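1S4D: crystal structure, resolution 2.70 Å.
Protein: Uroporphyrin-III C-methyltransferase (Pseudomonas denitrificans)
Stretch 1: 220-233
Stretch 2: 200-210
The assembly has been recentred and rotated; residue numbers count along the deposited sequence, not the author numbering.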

ATOM      1  N   VAL B 220      -1.534 -11.930  16.625  1.00 17.39           N
ATOM      2  CA  VAL B 220      -0.346 -12.264  15.865  1.00 17.15           C
ATOM      3  C   VAL B 220       0.184 -13.586  16.362  1.00 17.66           C
ATOM      4  O   VAL B 220       0.259 -13.804  17.550  1.00 17.91           O
ATOM      5  CB  VAL B 220       0.786 -11.220  16.032  1.00 16.75           C
ATOM      6  CG1 VAL B 220       2.001 -11.615  15.209  1.00 16.60           C
ATOM      7  CG2 VAL B 220       0.335  -9.863  15.623  1.00 15.46           C
ATOM      8  N   LEU B 221       0.554 -14.457  15.435  1.00 18.06           N
ATOM      9  CA  LEU B 221       1.244 -15.679  15.745  1.00 18.35           C
ATOM     10  C   LEU B 221       2.547 -15.737  14.943  1.00 18.84           C
ATOM     11  O   LEU B 221       2.540 -15.648  13.719  1.00 18.54           O
ATOM     12  CB  LEU B 221       0.348 -16.869  15.399  1.00 18.45           C
ATOM     13  CG  LEU B 221       1.006 -18.241  15.146  1.00 19.11           C
ATOM     14  CD1 LEU B 221       1.520 -18.899  16.460  1.00 16.32           C
ATOM     15  CD2 LEU B 221       0.081 -19.173  14.374  1.00 18.14           C
ATOM     16  N   GLU B 222       3.661 -15.880  15.645  1.00 19.79           N
ATOM     17  CA  GLU B 222       4.911 -16.258  15.004  1.00 20.83           C
ATOM     18  C   GLU B 222       5.161 -17.724  15.193  1.00 20.75           C
ATOM     19  O   GLU B 222       4.793 -18.321  16.209  1.00 21.46           O
ATOM     20  CB  GLU B 222       6.120 -15.513  15.548  1.00 20.90           C
ATOM     21  CG  GLU B 222       5.770 -14.247  16.282  1.00 23.11           C
ATOM     22  CD  GLU B 222       6.976 -13.400  16.585  1.00 26.27           C
ATOM     23  OE1 GLU B 222       8.143 -13.875  16.521  1.00 28.09           O
ATOM     24  OE2 GLU B 222       6.748 -12.242  16.909  1.00 27.51           O
ATOM     25  N   THR B 223       5.871 -18.221  14.196  1.00 20.48           N
ATOM     26  CA  THR B 223       5.941 -19.610  13.814  1.00 19.58           C
ATOM     27  C   THR B 223       7.029 -19.760  12.738  1.00 19.58           C
ATOM     28  O   THR B 223       7.820 -18.844  12.517  1.00 19.59           O
ATOM     29  CB  THR B 223       4.547 -20.142  13.383  1.00 19.82           C
ATOM     30  OG1 THR B 223       4.611 -21.579  13.400  1.00 17.83           O
ATOM     31  CG2 THR B 223       4.201 -19.825  11.930  1.00 19.24           C
ATOM     32  N   THR B 224       7.017 -20.870  12.001  1.00 19.01           N
ATOM     33  CA  THR B 224       7.937 -21.109  10.896  1.00 17.94           C
ATOM     34  C   THR B 224       7.150 -21.733   9.763  1.00 18.72           C
ATOM     35  O   THR B 224       5.977 -22.076   9.955  1.00 18.98           O
ATOM     36  CB  THR B 224       9.062 -22.062  11.317  1.00 17.65           C
ATOM     37  OG1 THR B 224       8.487 -23.313  11.727  1.00 17.88           O
ATOM     38  CG2 THR B 224       9.810 -21.531  12.537  1.00 12.75           C
ATOM     39  N   LEU B 225       7.776 -21.889   8.590  1.00 19.11           N
ATOM     40  CA  LEU B 225       7.083 -22.461   7.422  1.00 19.14           C
ATOM     41  C   LEU B 225       6.595 -23.897   7.698  1.00 19.77           C
ATOM     42  O   LEU B 225       5.433 -24.235   7.444  1.00 20.10           O
ATOM     43  CB  LEU B 225       7.976 -22.437   6.175  1.00 18.75           C
ATOM     44  CG  LEU B 225       8.159 -21.127   5.389  1.00 18.00           C
ATOM     45  CD1 LEU B 225       9.213 -21.307   4.294  1.00 14.86           C
ATOM     46  CD2 LEU B 225       6.853 -20.555   4.816  1.00 13.19           C
ATOM     47  N   ALA B 226       7.478 -24.738   8.237  1.00 19.67           N
ATOM     48  CA  ALA B 226       7.101 -26.107   8.522  1.00 19.28           C
ATOM     49  C   ALA B 226       5.942 -26.127   9.513  1.00 19.60           C
ATOM     50  O   ALA B 226       4.963 -26.817   9.275  1.00 20.44           O
ATOM     51  CB  ALA B 226       8.267 -26.882   9.045  1.00 18.73           C
ATOM     52  N   ARG B 227       6.037 -25.361  10.601  1.00 19.12           N
ATOM     53  CA  ARG B 227       5.033 -25.430  11.666  1.00 19.07           C
ATOM     54  C   ARG B 227       3.788 -24.585  11.416  1.00 17.99           C
ATOM     55  O   ARG B 227       2.831 -24.666  12.187  1.00 17.94           O
ATOM     56  CB  ARG B 227       5.631 -24.998  12.998  1.00 19.70           C
ATOM     57  CG  ARG B 227       6.576 -26.009  13.626  1.00 23.99           C
ATOM     58  CD  ARG B 227       7.700 -25.375  14.429  1.00 30.70           C
ATOM     59  NE  ARG B 227       7.274 -24.120  15.043  1.00 35.96           N
ATOM     60  CZ  ARG B 227       6.716 -24.025  16.247  1.00 40.07           C
ATOM     61  NH1 ARG B 227       6.351 -22.829  16.721  1.00 40.36           N
ATOM     62  NH2 ARG B 227       6.523 -25.130  16.980  1.00 41.52           N
ATOM     63  N   ALA B 228       3.798 -23.774  10.361  1.00 16.51           N
ATOM     64  CA  ALA B 228       2.756 -22.770  10.171  1.00 15.51           C
ATOM     65  C   ALA B 228       1.340 -23.347  10.168  1.00 14.99           C
ATOM     66  O   ALA B 228       0.444 -22.850  10.874  1.00 14.52           O
ATOM     67  CB  ALA B 228       3.012 -21.985   8.915  1.00 15.46           C
ATOM     68  N   GLU B 229       1.148 -24.406   9.381  1.00 14.39           N
ATOM     69  CA  GLU B 229      -0.176 -24.992   9.196  1.00 13.57           C
ATOM     70  C   GLU B 229      -0.745 -25.528  10.505  1.00 13.11           C
ATOM     71  O   GLU B 229      -1.880 -25.224  10.839  1.00 12.53           O
ATOM     72  CB  GLU B 229      -0.183 -26.055   8.105  1.00 13.05           C
ATOM     73  CG  GLU B 229      -1.539 -26.720   7.956  1.00 14.51           C
ATOM     74  CD  GLU B 229      -1.517 -27.941   7.064  1.00 18.43           C
ATOM     75  OE1 GLU B 229      -2.618 -28.346   6.644  1.00 19.71           O
ATOM     76  OE2 GLU B 229      -0.415 -28.486   6.774  1.00 19.01           O
ATOM     77  N   ALA B 230       0.051 -26.296  11.242  1.00 13.08           N
ATOM     78  CA  ALA B 230      -0.387 -26.826  12.534  1.00 13.95           C
ATOM     79  C   ALA B 230      -0.626 -25.718  13.569  1.00 14.54           C
ATOM     80  O   ALA B 230      -1.638 -25.728  14.293  1.00 14.03           O
ATOM     81  CB  ALA B 230       0.605 -27.875  13.073  1.00 13.11           C
ATOM     82  N   ASP B 231       0.297 -24.758  13.613  1.00 15.25           N
ATOM     83  CA  ASP B 231       0.247 -23.723  14.621  1.00 16.43           C
ATOM     84  C   ASP B 231      -1.006 -22.876  14.502  1.00 17.30           C
ATOM     85  O   ASP B 231      -1.664 -22.607  15.507  1.00 18.13           O
ATOM     86  CB  ASP B 231       1.510 -22.862  14.591  1.00 15.94           C
ATOM     87  CG  ASP B 231       2.661 -23.544  15.254  1.00 16.40           C
ATOM     88  OD1 ASP B 231       2.429 -24.619  15.845  1.00 14.25           O
ATOM     89  OD2 ASP B 231       3.828 -23.110  15.246  1.00 18.30           O
ATOM     90  N   VAL B 232      -1.335 -22.469  13.286  1.00 17.81           N
ATOM     91  CA  VAL B 232      -2.424 -21.536  13.084  1.00 18.79           C
ATOM     92  C   VAL B 232      -3.742 -22.204  13.441  1.00 18.93           C
ATOM     93  O   VAL B 232      -4.651 -21.572  14.004  1.00 19.70           O
ATOM     94  CB  VAL B 232      -2.414 -20.924  11.645  1.00 19.29           C
ATOM     95  CG1 VAL B 232      -2.710 -21.966  10.586  1.00 19.94           C
ATOM     96  CG2 VAL B 232      -3.377 -19.775  11.549  1.00 19.73           C
ATOM     97  N   ALA B 233      -3.828 -23.495  13.161  1.00 18.41           N
ATOM     98  CA  ALA B 233      -5.010 -24.239  13.523  1.00 18.08           C
ATOM     99  C   ALA B 233      -5.142 -24.267  15.047  1.00 17.84           C
ATOM    100  O   ALA B 233      -6.196 -23.950  15.587  1.00 18.01           O
ATOM    101  CB  ALA B 233      -4.953 -25.638  12.944  1.00 17.77           C
TER
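Stretch 2 200-210: GRSPDEPVAFV

What holds the two stretches together most firmly? Strand 206-210 runs antiparallel to strand 220-224, at 151° between their directions. Phe209 N donates to Leu221 O at 2.8 Å and Leu221 N to Phe209 O at 3.0 Å. Two residues along each strand, Val207 N donates to Thr223 O at 3.0 Å, while the return bond from Thr223 N to Val207 O, also 3.0 Å, is weak.

How does the pairing continue past Thr223? Pro206 pairs with Thr224 at a non-hydrogen-bonded position, their CA atoms 4.4 Å apart. Beyond it, carbonyls of the preceding loop, which contains a type I turn from Ser202 to Glu205, take over: Ala226 N donates to Pro203 O at 2.8 Å and Leu225 N to Glu205 O at 3.1 Å. These bonds satisfy the amides of Leu225 and Ala226, which follow the N-cap residue Thr224.

Which side chains pack beneath the helix? It passes over strand 206-210 at a crossing angle of -27°, with axes 7.9 Å apart at closest. Val207 and Phe209 share a sheet face with Leu221 and Thr223. Val232 CG2 sits over one face of the Phe209 ring, 3.8 Å from Phe209 CD1; Ala228 CB meets its edge, 3.9 Å from Phe209 CE2.

What does Leu225 add to the packing? Leu225 CD2 packs 3.6 Å from Val207 CG2, and Leu225 CD1 lies 3.5 Å from Arg201 CB.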

ATOM      1  N   GLY B 200      12.685 -24.315  -1.939  1.00 16.41           N
ATOM      2  CA  GLY B 200      14.018 -24.008  -1.432  1.00 17.61           C
ATOM      3  C   GLY B 200      14.066 -23.173  -0.168  1.00 18.30           C
ATOM      4  O   GLY B 200      15.128 -22.952   0.427  1.00 18.05           O
ATOM      5  N   ARG B 201      12.895 -22.693   0.226  1.00 18.81           N
ATOM      6  CA  ARG B 201      12.718 -22.003   1.474  1.00 19.63           C
ATOM      7  C   ARG B 201      13.023 -22.941   2.652  1.00 20.53           C
ATOM      8  O   ARG B 201      12.775 -24.152   2.570  1.00 21.67           O
ATOM      9  CB  ARG B 201      11.271 -21.564   1.521  1.00 20.02           C
ATOM     10  CG  ARG B 201      11.027 -20.272   0.792  1.00 20.34           C
ATOM     11  CD  ARG B 201      11.903 -19.157   1.327  1.00 17.40           C
ATOM     12  NE  ARG B 201      11.947 -18.087   0.377  1.00 15.30           N
ATOM     13  CZ  ARG B 201      11.815 -16.819   0.694  1.00 13.71           C
ATOM     14  NH1 ARG B 201      11.852 -15.924  -0.279  1.00 10.63           N
ATOM     15  NH2 ARG B 201      11.662 -16.449   1.963  1.00 10.38           N
ATOM     16  N   SER B 202      13.564 -22.415   3.743  1.00 20.43           N
ATOM     17  CA  SER B 202      13.923 -23.284   4.864  1.00 20.27           C
ATOM     18  C   SER B 202      12.690 -23.651   5.713  1.00 20.20           C
ATOM     19  O   SER B 202      11.898 -22.771   6.040  1.00 19.84           O
ATOM     20  CB  SER B 202      14.978 -22.618   5.747  1.00 20.16           C
ATOM     21  OG  SER B 202      14.992 -23.208   7.044  1.00 21.17           O
ATOM     22  N   PRO B 203      12.545 -24.929   6.096  1.00 20.10           N
ATOM     23  CA  PRO B 203      11.408 -25.356   6.941  1.00 19.82           C
ATOM     24  C   PRO B 203      11.301 -24.514   8.222  1.00 19.83           C
ATOM     25  O   PRO B 203      10.208 -24.322   8.755  1.00 19.94           O
ATOM     26  CB  PRO B 203      11.728 -26.828   7.265  1.00 19.50           C
ATOM     27  CG  PRO B 203      12.625 -27.282   6.165  1.00 19.78           C
ATOM     28  CD  PRO B 203      13.442 -26.057   5.760  1.00 19.58           C
ATOM     29  N   ASP B 204      12.427 -23.970   8.666  1.00 19.89           N
ATOM     30  CA  ASP B 204      12.468 -23.125   9.848  1.00 20.07           C
ATOM     31  C   ASP B 204      12.376 -21.636   9.591  1.00 19.67           C
ATOM     32  O   ASP B 204      12.451 -20.868  10.527  1.00 19.74           O
ATOM     33  CB  ASP B 204      13.768 -23.369  10.604  1.00 20.56           C
ATOM     34  CG  ASP B 204      13.905 -24.796  11.045  1.00 22.67           C
ATOM     35  OD1 ASP B 204      15.019 -25.214  11.435  1.00 23.91           O
ATOM     36  OD2 ASP B 204      12.927 -25.572  11.025  1.00 25.62           O
ATOM     37  N   GLU B 205      12.253 -21.192   8.352  1.00 19.52           N
ATOM     38  CA  GLU B 205      12.215 -19.751   8.153  1.00 19.47           C
ATOM     39  C   GLU B 205      11.020 -19.147   8.906  1.00 19.45           C
ATOM     40  O   GLU B 205       9.919 -19.713   8.845  1.00 19.05           O
ATOM     41  CB  GLU B 205      12.159 -19.417   6.682  1.00 19.51           C
ATOM     42  CG  GLU B 205      11.851 -17.975   6.374  1.00 19.62           C
ATOM     43  CD  GLU B 205      12.117 -17.646   4.931  1.00 21.51           C
ATOM     44  OE1 GLU B 205      12.616 -16.531   4.666  1.00 22.27           O
ATOM     45  OE2 GLU B 205      11.841 -18.505   4.057  1.00 22.06           O
ATOM     46  N   PRO B 206      11.246 -18.028   9.619  1.00 19.22           N
ATOM     47  CA  PRO B 206      10.193 -17.388  10.418  1.00 18.75           C
ATOM     48  C   PRO B 206       9.037 -16.911   9.559  1.00 18.31           C
ATOM     49  O   PRO B 206       9.217 -16.481   8.424  1.00 17.66           O
ATOM     50  CB  PRO B 206      10.901 -16.178  11.048  1.00 19.09           C
ATOM     51  CG  PRO B 206      12.368 -16.436  10.906  1.00 18.54           C
ATOM     52  CD  PRO B 206      12.526 -17.294   9.712  1.00 18.95           C
ATOM     53  N   VAL B 207       7.853 -16.991  10.149  1.00 18.23           N
ATOM     54  CA  VAL B 207       6.574 -16.686   9.521  1.00 17.75           C
ATOM     55  C   VAL B 207       5.724 -16.005  10.615  1.00 17.97           C
ATOM     56  O   VAL B 207       5.798 -16.374  11.790  1.00 17.45           O
ATOM     57  CB  VAL B 207       5.907 -18.017   9.047  1.00 17.61           C
ATOM     58  CG1 VAL B 207       4.423 -17.877   8.803  1.00 17.04           C
ATOM     59  CG2 VAL B 207       6.601 -18.566   7.824  1.00 16.89           C
ATOM     60  N   ALA B 208       4.942 -14.998  10.244  1.00 18.23           N
ATOM     61  CA  ALA B 208       3.966 -14.424  11.176  1.00 18.28           C
ATOM     62  C   ALA B 208       2.607 -14.379  10.505  1.00 18.77           C
ATOM     63  O   ALA B 208       2.520 -14.202   9.290  1.00 18.99           O
ATOM     64  CB  ALA B 208       4.380 -13.038  11.636  1.00 17.58           C
ATOM     65  N   PHE B 209       1.556 -14.574  11.300  1.00 19.19           N
ATOM     66  CA  PHE B 209       0.178 -14.423  10.859  1.00 19.35           C
ATOM     67  C   PHE B 209      -0.297 -13.204  11.596  1.00 19.23           C
ATOM     68  O   PHE B 209      -0.092 -13.095  12.818  1.00 19.41           O
ATOM     69  CB  PHE B 209      -0.678 -15.628  11.298  1.00 19.81           C
ATOM     70  CG  PHE B 209      -0.455 -16.872  10.486  1.00 21.49           C
ATOM     71  CD1 PHE B 209      -1.382 -17.260   9.531  1.00 22.41           C
ATOM     72  CD2 PHE B 209       0.690 -17.657  10.683  1.00 23.33           C
ATOM     73  CE1 PHE B 209      -1.173 -18.398   8.760  1.00 24.97           C
ATOM     74  CE2 PHE B 209       0.917 -18.804   9.922  1.00 25.12           C
ATOM     75  CZ  PHE B 209      -0.016 -19.182   8.955  1.00 25.83           C
ATOM     76  N   VAL B 210      -0.921 -12.278  10.876  1.00 18.77           N
ATOM     77  CA  VAL B 210      -1.510 -11.110  11.514  1.00 18.59           C
ATOM     78  C   VAL B 210      -2.994 -11.063  11.160  1.00 19.24           C
ATOM     79  O   VAL B 210      -3.370 -10.798  10.009  1.00 18.92           O
ATOM     80  CB  VAL B 210      -0.767  -9.789  11.133  1.00 18.49           C
ATOM     81  CG1 VAL B 210      -1.260  -8.628  11.982  1.00 17.91           C
ATOM     82  CG2 VAL B 210       0.764  -9.932  11.283  1.00 16.87           C
TER